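Local coordinates for Endoglucanase(Endo-1,4-beta-glucanase)protein (Pseudomonas stutzeri, PDB 6R2J), which probably hydrolyses internal beta-1,4-glucosidic bonds of cellulose, as a family 5 endoglucanase, and binds cellobiose in the cleft of its barrel, at residues W3-N6 and G10-L13; Y46-G51 and A88-K93; E117-V122 and G150-A155; Y139-E144 and Q157-A162. All coordinates share one frame; numbering follows the deposited sequence. Where two conformers were deposited one is given.

Interaction 1 of 4, residues W3-N6 and G10-L13; sequences WPVN and GLAL
Trp3 sets its CG opposite its backbone N (chi1 -157°), swinging the indole toward Ala12. Asn6 takes another turn, with CG opposite its carbonyl carbon (chi1 -69°), which brings its amide beside Leu11 and Ala12. That amide makes no hydrogen bond across the contact; ND2 bonds weakly to Leu314 O. Trp3 NE1 donates to Ala12 O at 2.8 Å. The oxygen lies near the indole plane, at the ring edge, while the N-H reaches it from above the carbonyl plane. Ala12 is the centre of an inverse gamma turn.

Two backbone bonds flank Val5 and Leu11, a single antiparallel, non-hydrogen-bonded bridge. Ala12 N donates to Pro4 O at 2.9 Å, and Asn6 N to Gly10 O at 3.2 Å. Pro4 CB packs on Ala12 CB at 3.8 Å. Leu11 CB fills in beside the indole, 4.1 Å from Trp3 CD1.

With a leucine in place of Trp3, Ala12 O would probably lose its indole donor and a gap would open beside Leu11 CB.

The contact lies in the loop before strand 14-18. Trp3 and Pro4 rest on Leu137 of strand 136-140, and Leu13 bonds by its backbone to Ser280 of strand 280-285.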
# COMPACT_ATOMS: atom_id res chain seq x y z
N TRP A 3 -8.22 -6.83 -11.38
CA TRP A 3 -7.61 -5.52 -11.23
C TRP A 3 -8.49 -4.47 -11.90
O TRP A 3 -9.04 -4.71 -12.98
CB TRP A 3 -6.22 -5.51 -11.87
CG TRP A 3 -5.38 -4.46 -11.28
CD1 TRP A 3 -5.21 -3.19 -11.75
CD2 TRP A 3 -4.60 -4.57 -10.09
NE1 TRP A 3 -4.40 -2.49 -10.90
CE2 TRP A 3 -3.99 -3.31 -9.88
CE3 TRP A 3 -4.36 -5.60 -9.18
CZ2 TRP A 3 -3.13 -3.06 -8.81
CZ3 TRP A 3 -3.49 -5.35 -8.11
CH2 TRP A 3 -2.89 -4.08 -7.94
N PRO A 4 -8.65 -3.30 -11.29
CA PRO A 4 -9.48 -2.26 -11.91
C PRO A 4 -8.92 -1.87 -13.27
O PRO A 4 -7.71 -1.93 -13.50
CB PRO A 4 -9.43 -1.09 -10.91
CG PRO A 4 -8.24 -1.38 -10.03
CD PRO A 4 -8.04 -2.88 -10.00
N VAL A 5 -9.83 -1.51 -14.18
CA VAL A 5 -9.48 -1.18 -15.56
C VAL A 5 -9.80 0.28 -15.80
O VAL A 5 -10.68 0.86 -15.15
CB VAL A 5 -10.19 -2.08 -16.59
CG1 VAL A 5 -9.79 -3.53 -16.43
CG2 VAL A 5 -11.67 -1.89 -16.47
N ASN A 6 -9.07 0.89 -16.73
CA ASN A 6 -9.35 2.24 -17.18
C ASN A 6 -10.44 2.22 -18.25
O ASN A 6 -10.62 1.23 -18.96
CB ASN A 6 -8.10 2.89 -17.77
CG ASN A 6 -7.06 3.18 -16.75
OD1 ASN A 6 -7.30 3.17 -15.54
ND2 ASN A 6 -5.87 3.44 -17.23
N GLY A 10 -6.60 -0.48 -20.99
CA GLY A 10 -5.52 -0.61 -20.03
C GLY A 10 -6.02 -0.89 -18.62
O GLY A 10 -7.23 -1.09 -18.36
N LEU A 11 -5.06 -0.89 -17.68
CA LEU A 11 -5.37 -1.13 -16.28
C LEU A 11 -5.23 0.15 -15.46
O LEU A 11 -4.49 1.06 -15.84
CB LEU A 11 -4.46 -2.21 -15.68
CG LEU A 11 -4.45 -3.53 -16.44
CD1 LEU A 11 -3.52 -4.51 -15.70
CD2 LEU A 11 -5.83 -4.11 -16.55
N ALA A 12 -5.99 0.22 -14.35
CA ALA A 12 -5.82 1.28 -13.35
C ALA A 12 -4.60 0.90 -12.52
O ALA A 12 -4.71 0.20 -11.51
CB ALA A 12 -7.05 1.45 -12.46
N LEU A 13 -3.42 1.34 -12.97
CA LEU A 13 -2.16 0.96 -12.36
C LEU A 13 -1.76 1.91 -11.23
O LEU A 13 -1.26 1.46 -10.20
CB LEU A 13 -1.04 0.97 -13.39
CG LEU A 13 -0.99 -0.10 -14.48
CD1 LEU A 13 0.27 0.16 -15.35
CD2 LEU A 13 -0.95 -1.54 -13.92

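Interaction 2 of 4, residues Y46-G51 and A88-K93; sequences YYADQG and AQNGQK
Gln92 NE2 reaches the backbone of Ala48 but is held by carbonyls. It donates to Ile52 O and, weakly, to Phe44 O. Its distance to Ala48 N is 3.2 Å, yet both atoms are donors, so this is packing and not a bond.

The contact joins the C-terminal ends of two neighbouring helices of the TIM barrel, 41-49 and 74-89. Each helix ends in a Schellman motif with a glycine of positive phi as the C-prime residue. In the first, Gly51 N bonds to Ala48 O at 2.9 Å and Ile52 N to Tyr47 O. In the second, Gly91 N bonds to Ala88 O at 3.0 Å and Gln92 N to Ala87 O. The chain then turns into strand 93-98.

Gln92 has its CG opposite the carbonyl carbon (chi1 -68°), and the chain runs on extended. This carries the amide across to the first helix, beside Tyr47 CB. The Tyr47 ring leads away, and its OH bonds to Glu297. The Asn90 amide turns back to its own helix, where ND2 donates to Leu86 O.

Ala48 CB lies 3.7 Å from the backbone O of Asn90 and 3.7 Å from Gln92 NE2.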
# COMPACT_ATOMS: atom_id res chain seq x y z
N TYR A 46 -13.38 12.83 -5.75
CA TYR A 46 -12.28 13.60 -6.32
C TYR A 46 -11.31 12.70 -7.09
O TYR A 46 -10.98 12.98 -8.24
CB TYR A 46 -11.52 14.37 -5.23
CG TYR A 46 -10.31 15.08 -5.81
CD1 TYR A 46 -10.46 16.20 -6.59
CD2 TYR A 46 -9.03 14.58 -5.61
CE1 TYR A 46 -9.34 16.82 -7.15
CE2 TYR A 46 -7.93 15.18 -6.14
CZ TYR A 46 -8.07 16.29 -6.92
OH TYR A 46 -6.96 16.89 -7.47
N TYR A 47 -10.83 11.63 -6.47
CA TYR A 47 -9.80 10.84 -7.14
C TYR A 47 -10.37 10.09 -8.33
O TYR A 47 -9.73 10.01 -9.38
CB TYR A 47 -9.07 9.93 -6.14
CG TYR A 47 -8.25 10.77 -5.19
CD1 TYR A 47 -7.00 11.31 -5.58
CD2 TYR A 47 -8.74 11.08 -3.94
CE1 TYR A 47 -6.26 12.12 -4.71
CE2 TYR A 47 -8.02 11.87 -3.06
CZ TYR A 47 -6.78 12.38 -3.43
OH TYR A 47 -6.09 13.16 -2.52
N ALA A 48 -11.59 9.59 -8.22
CA ALA A 48 -12.27 9.06 -9.40
C ALA A 48 -12.34 10.11 -10.51
O ALA A 48 -12.11 9.80 -11.69
CB ALA A 48 -13.69 8.63 -9.05
N ASP A 49 -12.67 11.35 -10.15
CA ASP A 49 -12.76 12.39 -11.18
C ASP A 49 -11.43 12.60 -11.89
O ASP A 49 -11.40 13.00 -13.06
CB ASP A 49 -13.25 13.70 -10.56
CG ASP A 49 -14.75 13.73 -10.32
OD1 ASP A 49 -15.46 12.76 -10.70
OD2 ASP A 49 -15.23 14.73 -9.75
N GLN A 50 -10.33 12.33 -11.21
CA GLN A 50 -9.00 12.44 -11.78
C GLN A 50 -8.57 11.18 -12.53
O GLN A 50 -7.43 11.12 -12.98
CB GLN A 50 -8.00 12.73 -10.65
CG GLN A 50 -8.36 13.94 -9.79
CD GLN A 50 -8.28 15.30 -10.55
OE1 GLN A 50 -7.37 15.54 -11.36
NE2 GLN A 50 -9.24 16.20 -10.26
N GLY A 51 -9.47 10.21 -12.70
CA GLY A 51 -9.14 8.99 -13.42
C GLY A 51 -8.48 7.91 -12.60
O GLY A 51 -7.88 6.99 -13.17
N ALA A 88 -16.22 1.56 -4.03
CA ALA A 88 -16.84 0.76 -5.09
C ALA A 88 -17.93 1.54 -5.83
O ALA A 88 -18.12 1.38 -7.05
CB ALA A 88 -17.43 -0.52 -4.50
N GLN A 89 -18.69 2.36 -5.09
CA GLN A 89 -19.68 3.19 -5.75
C GLN A 89 -19.04 4.11 -6.77
O GLN A 89 -19.69 4.49 -7.76
CB GLN A 89 -20.43 4.03 -4.73
CG GLN A 89 -21.39 3.28 -3.85
CD GLN A 89 -22.01 4.16 -2.77
OE1 GLN A 89 -22.30 3.66 -1.73
NE2 GLN A 89 -22.18 5.46 -3.00
N ASN A 90 -17.79 4.51 -6.53
CA ASN A 90 -17.06 5.39 -7.42
C ASN A 90 -16.15 4.64 -8.36
O ASN A 90 -15.17 5.21 -8.85
CB ASN A 90 -16.26 6.40 -6.62
CG ASN A 90 -17.12 7.52 -6.08
OD1 ASN A 90 -17.53 8.45 -6.82
ND2 ASN A 90 -17.40 7.45 -4.76
N GLY A 91 -16.44 3.37 -8.63
CA GLY A 91 -15.67 2.60 -9.59
C GLY A 91 -14.24 2.32 -9.20
O GLY A 91 -13.43 2.05 -10.09
N GLN A 92 -13.94 2.34 -7.90
CA GLN A 92 -12.60 2.09 -7.37
C GLN A 92 -12.53 0.76 -6.62
O GLN A 92 -13.53 0.23 -6.13
CB GLN A 92 -12.15 3.23 -6.43
CG GLN A 92 -11.92 4.56 -7.11
CD GLN A 92 -12.15 5.78 -6.23
OE1 GLN A 92 -12.87 5.74 -5.23
NE2 GLN A 92 -11.54 6.87 -6.61
N LYS A 93 -11.31 0.23 -6.49
CA LYS A 93 -11.06 -0.96 -5.69
C LYS A 93 -9.91 -0.67 -4.73
O LYS A 93 -8.98 0.07 -5.05
CB LYS A 93 -10.81 -2.19 -6.57
CG LYS A 93 -12.00 -2.50 -7.50
CD LYS A 93 -11.81 -3.82 -8.25
CE LYS A 93 -12.95 -4.04 -9.24
NZ LYS A 93 -12.78 -5.23 -10.14

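Interaction 3 of 4, residues E117-V122 and G150-A155; sequences EAYASV and GLWPGA
Tyr119 points its CB from helix 116-130 toward Trp152 and Ala155 of helix 152-166. Its CG lies opposite the backbone N (chi1 -174°), which extends the ring into the groove between the two helices.

One long edge of the ring does the first touching. CD2 lies 3.9 Å from Ala155 CB. The next atom, CE2, comes to 3.2 Å from Ala155 O, which lies near the ring plane. The carbonyl therefore meets the C-H edge of the ring, not a face.

Farther out, the ring passes from Ala155 to Trp152. CE2 is 4.1 Å from Trp152 CZ3, and CZ is 4.2 Å from the same atom. At the end, Tyr119 OH lies 3.6 Å from both CZ3 and CH2 of Trp152. It sits at the rim of the indole, in its plane. No hydrogen bond forms here; the hydroxyl oxygen lies against the C-H rim, and its polar partner is Ile141 O. Tyr119 OH is thus tied to the chain at the end of strand 136-140, and Trp152 NE1 to Glu175 O of strand 171-175. Trp123, one turn along from Tyr119, meets its ring with planes at about 80°.

All three touching residues are buried. This is the packing of adjacent outer helices in a TIM barrel, with a tyrosine inserted between them and bonded to the chain that leaves strand 136-140.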
# COMPACT_ATOMS: atom_id res chain seq x y z
N GLU A 117 -0.30 -17.45 15.39
CA GLU A 117 -1.72 -17.80 15.38
C GLU A 117 -2.62 -16.60 15.63
O GLU A 117 -3.77 -16.58 15.19
CB GLU A 117 -1.97 -18.91 16.42
CG GLU A 117 -3.38 -19.56 16.41
CD GLU A 117 -4.07 -19.56 15.02
OE1 GLU A 117 -5.21 -19.05 14.90
OE2 GLU A 117 -3.47 -20.10 14.05
N ALA A 118 -2.14 -15.60 16.38
CA ALA A 118 -2.96 -14.42 16.64
C ALA A 118 -3.11 -13.56 15.39
O ALA A 118 -4.17 -12.98 15.14
CB ALA A 118 -2.32 -13.64 17.78
N TYR A 119 -2.04 -13.45 14.62
CA TYR A 119 -2.05 -12.76 13.34
C TYR A 119 -2.90 -13.49 12.31
O TYR A 119 -3.75 -12.89 11.65
CB TYR A 119 -0.59 -12.65 12.92
CG TYR A 119 -0.28 -11.87 11.71
CD1 TYR A 119 -0.78 -10.60 11.53
CD2 TYR A 119 0.55 -12.40 10.75
CE1 TYR A 119 -0.49 -9.87 10.40
CE2 TYR A 119 0.85 -11.68 9.61
CZ TYR A 119 0.33 -10.41 9.43
OH TYR A 119 0.65 -9.70 8.27
N ALA A 120 -2.68 -14.80 12.14
CA ALA A 120 -3.53 -15.59 11.25
C ALA A 120 -5.02 -15.41 11.56
O ALA A 120 -5.83 -15.24 10.64
CB ALA A 120 -3.12 -17.06 11.35
N SER A 121 -5.40 -15.46 12.84
CA SER A 121 -6.82 -15.39 13.20
C SER A 121 -7.42 -14.04 12.82
O SER A 121 -8.51 -13.97 12.24
CB SER A 121 -7.03 -15.64 14.70
OG SER A 121 -8.32 -15.23 15.09
N VAL A 122 -6.70 -12.95 13.13
CA VAL A 122 -7.22 -11.62 12.83
C VAL A 122 -7.44 -11.48 11.34
O VAL A 122 -8.43 -10.90 10.90
CB VAL A 122 -6.40 -10.48 13.49
CG1 VAL A 122 -5.11 -10.23 12.79
CG2 VAL A 122 -7.29 -9.24 13.56
N GLY A 150 13.98 -12.36 11.92
CA GLY A 150 13.69 -13.58 11.20
C GLY A 150 12.25 -14.01 11.29
O GLY A 150 11.94 -15.11 10.83
N LEU A 151 11.37 -13.19 11.85
CA LEU A 151 10.01 -13.62 12.13
C LEU A 151 9.05 -13.26 11.01
O LEU A 151 7.99 -13.89 10.93
CB LEU A 151 9.48 -12.97 13.40
CG LEU A 151 10.17 -13.40 14.68
CD1 LEU A 151 9.64 -12.59 15.82
CD2 LEU A 151 9.95 -14.89 14.89
N TRP A 152 9.37 -12.28 10.16
CA TRP A 152 8.39 -11.84 9.17
C TRP A 152 7.97 -12.95 8.18
O TRP A 152 6.76 -13.09 7.92
CB TRP A 152 8.84 -10.53 8.50
CG TRP A 152 7.95 -10.20 7.31
CD1 TRP A 152 8.34 -10.02 6.02
CD2 TRP A 152 6.50 -10.10 7.30
NE1 TRP A 152 7.24 -9.78 5.21
CE2 TRP A 152 6.11 -9.82 5.98
CE3 TRP A 152 5.52 -10.17 8.27
CZ2 TRP A 152 4.78 -9.66 5.61
CZ3 TRP A 152 4.20 -10.01 7.90
CH2 TRP A 152 3.85 -9.76 6.59
N PRO A 153 8.88 -13.75 7.59
CA PRO A 153 8.42 -14.72 6.56
C PRO A 153 7.41 -15.75 7.08
O PRO A 153 6.43 -16.06 6.39
CB PRO A 153 9.73 -15.35 6.08
CG PRO A 153 10.77 -14.22 6.28
CD PRO A 153 10.34 -13.58 7.59
N GLY A 154 7.62 -16.28 8.28
CA GLY A 154 6.65 -17.18 8.87
C GLY A 154 5.32 -16.53 9.17
O GLY A 154 4.27 -17.18 9.09
N ALA A 155 5.34 -15.26 9.58
CA ALA A 155 4.09 -14.55 9.88
C ALA A 155 3.29 -14.34 8.61
O ALA A 155 2.07 -14.51 8.61
CB ALA A 155 4.40 -13.20 10.52

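Interaction 4 of 4, residues Y139-E144 and Q157-A162; sequences YDIMNE and QAAVDA. With BGC (beta-D-glucopyranose), chain E.
Apolar packing carries the contact. Ile141 CD1 meets Ala159 CB at 3.9 Å and Val160 CG2 at 4.2 Å. The isoleucine places CG1 between its backbone N and carbonyl carbon (chi1 61°), and the nearly extended second torsion then pushes CD1 out toward the helix. A single methyl thus touches two consecutive residues.

The polar bond among the side chains runs along the helix. Gln157 NE2 donates to Asp161 OD1 at 3.0 Å, with an N-H...O angle of 152°. The oxygen is near the plane of the amide, but the donor stands above the carboxylate plane. Gln157 OE1 accepts from Asn195 N.

The third group is the sugar site at the other end of 139-144. Glu144 belongs to the glycan pocket and extends toward the glucose. Its OE2 is 2.9 Å from BGC C6, too short for an ordinary contact and therefore doubtful. The sugar is hydrogen-bonded to Arg178 O, Trp179 O and Ser214 O. Glu144 OE2 is hydrogen-bonded to His206 ND1. The Asn143-Glu144 pair is consistent with the family 5 signature, whose glutamate is the acid/base in relatives. With an alanine at Glu144, His206 ND1 would probably be left without this carboxylate partner and freer to turn.

The contact lies inside the beta-alpha-beta unit of strand 136-140, helix 152-166 and strand 171-175. Ile141 also packs on Ile172 and Ile174 of the second strand, and Ala159 touches Tyr119 of helix 116-130.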
# COMPACT_ATOMS: atom_id res chain seq x y z
N TYR A 139 -5.68 -7.64 0.13
CA TYR A 139 -5.20 -7.48 1.50
C TYR A 139 -3.69 -7.30 1.50
O TYR A 139 -2.95 -8.25 1.20
CB TYR A 139 -5.55 -8.68 2.41
CG TYR A 139 -7.02 -8.93 2.59
CD1 TYR A 139 -7.88 -7.88 2.91
CD2 TYR A 139 -7.54 -10.20 2.46
CE1 TYR A 139 -9.19 -8.08 3.08
CE2 TYR A 139 -8.90 -10.43 2.62
CZ TYR A 139 -9.72 -9.35 2.94
OH TYR A 139 -11.08 -9.53 3.11
N ASP A 140 -3.24 -6.12 1.88
CA ASP A 140 -1.83 -5.84 2.14
C ASP A 140 -1.65 -6.20 3.61
O ASP A 140 -1.94 -5.41 4.52
CB ASP A 140 -1.56 -4.38 1.79
CG ASP A 140 -0.10 -4.01 1.81
OD1 ASP A 140 0.72 -4.75 2.43
OD2 ASP A 140 0.21 -2.94 1.22
N ILE A 141 -1.27 -7.46 3.84
CA ILE A 141 -1.33 -8.02 5.19
C ILE A 141 -0.36 -7.37 6.17
O ILE A 141 -0.55 -7.49 7.38
CB ILE A 141 -1.16 -9.55 5.14
CG1 ILE A 141 0.18 -9.98 4.56
CG2 ILE A 141 -2.25 -10.21 4.30
CD1 ILE A 141 0.52 -11.44 4.75
N MET A 142 0.67 -6.67 5.70
CA MET A 142 1.52 -5.95 6.64
C MET A 142 2.31 -4.87 5.92
O MET A 142 2.99 -5.17 4.95
CB MET A 142 2.52 -6.90 7.32
CG MET A 142 3.40 -6.28 8.40
SD MET A 142 2.41 -5.52 9.69
CE MET A 142 1.34 -6.87 10.18
N ASN A 143 2.29 -3.66 6.46
CA ASN A 143 3.12 -2.56 6.01
C ASN A 143 4.52 -2.59 6.65
O ASN A 143 4.68 -2.68 7.88
CB ASN A 143 2.41 -1.23 6.32
CG ASN A 143 3.22 0.01 5.92
OD1 ASN A 143 3.31 0.32 4.74
ND2 ASN A 143 3.82 0.71 6.90
N GLU A 144 5.53 -2.51 5.79
CA GLU A 144 6.91 -2.23 6.18
C GLU A 144 7.43 -3.02 7.39
O GLU A 144 7.87 -2.43 8.38
CB GLU A 144 7.15 -0.74 6.33
CG GLU A 144 6.98 0.01 4.99
CD GLU A 144 7.32 1.51 5.03
OE1 GLU A 144 7.67 2.05 6.11
OE2 GLU A 144 7.20 2.15 3.96
N GLN A 157 3.31 -16.19 5.84
CA GLN A 157 2.68 -17.44 5.45
C GLN A 157 1.52 -17.84 6.37
O GLN A 157 0.53 -18.44 5.91
CB GLN A 157 3.74 -18.54 5.37
CG GLN A 157 3.27 -19.80 4.70
CD GLN A 157 3.11 -19.62 3.21
OE1 GLN A 157 4.07 -19.36 2.50
NE2 GLN A 157 1.89 -19.75 2.73
N ALA A 158 1.62 -17.56 7.67
CA ALA A 158 0.52 -17.88 8.57
C ALA A 158 -0.73 -17.11 8.18
O ALA A 158 -1.82 -17.68 8.12
CB ALA A 158 0.94 -17.62 10.02
N ALA A 159 -0.59 -15.81 7.86
CA ALA A 159 -1.75 -15.01 7.48
C ALA A 159 -2.30 -15.45 6.13
O ALA A 159 -3.53 -15.50 5.95
CB ALA A 159 -1.38 -13.53 7.44
N VAL A 160 -1.43 -15.77 5.17
CA VAL A 160 -1.89 -16.19 3.85
C VAL A 160 -2.68 -17.50 3.96
O VAL A 160 -3.80 -17.63 3.44
CB VAL A 160 -0.72 -16.32 2.85
CG1 VAL A 160 -1.22 -17.06 1.61
CG2 VAL A 160 -0.12 -14.97 2.52
N ASP A 161 -2.11 -18.50 4.64
CA ASP A 161 -2.82 -19.76 4.82
C ASP A 161 -4.20 -19.51 5.38
O ASP A 161 -5.20 -20.01 4.86
CB ASP A 161 -2.01 -20.70 5.72
CG ASP A 161 -0.71 -21.15 5.09
OD1 ASP A 161 -0.57 -21.03 3.85
OD2 ASP A 161 0.18 -21.64 5.81
N ALA A 162 -4.27 -18.69 6.43
CA ALA A 162 -5.54 -18.42 7.11
C ALA A 162 -6.53 -17.71 6.19
O ALA A 162 -7.71 -18.07 6.13
CB ALA A 162 -5.29 -17.58 8.36
C2 BGC E . 13.21 2.19 3.65
C3 BGC E . 12.32 1.49 2.67
C4 BGC E . 10.98 2.11 2.90
C5 BGC E . 10.94 3.54 3.31
C6 BGC E . 9.47 3.84 3.38
C1 BGC E . 13.03 3.63 4.20
O2 BGC E . 14.59 1.82 3.25
O3 BGC E . 12.27 0.08 2.89
O4 BGC E . 10.39 1.71 1.68
O5 BGC E . 11.62 3.65 4.65
O6 BGC E . 9.31 5.02 4.20

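How the interactions relate
Interactions 3 and 4 form one continuous region, with centres 7 Å apart, and both use helix 152-166. The hydrogen bond between Tyr119 OH and Ile141 O, 2.7 Å long, joins them, and Trp152 also packs on Met142. Interaction 4 reaches the glycan pocket directly through Glu144. Interaction 3 stands behind it, with the Trp152 side chain about 11 Å from a bound glucose. Interactions 1 and 2 make a second pair, with centres 12 Å apart. They touch where Pro4 CD meets Lys93 CD at 4.3 Å. Both are structural packing on the far side of the chain's centre from interaction 3, at about 31 Å and 33 Å between centres.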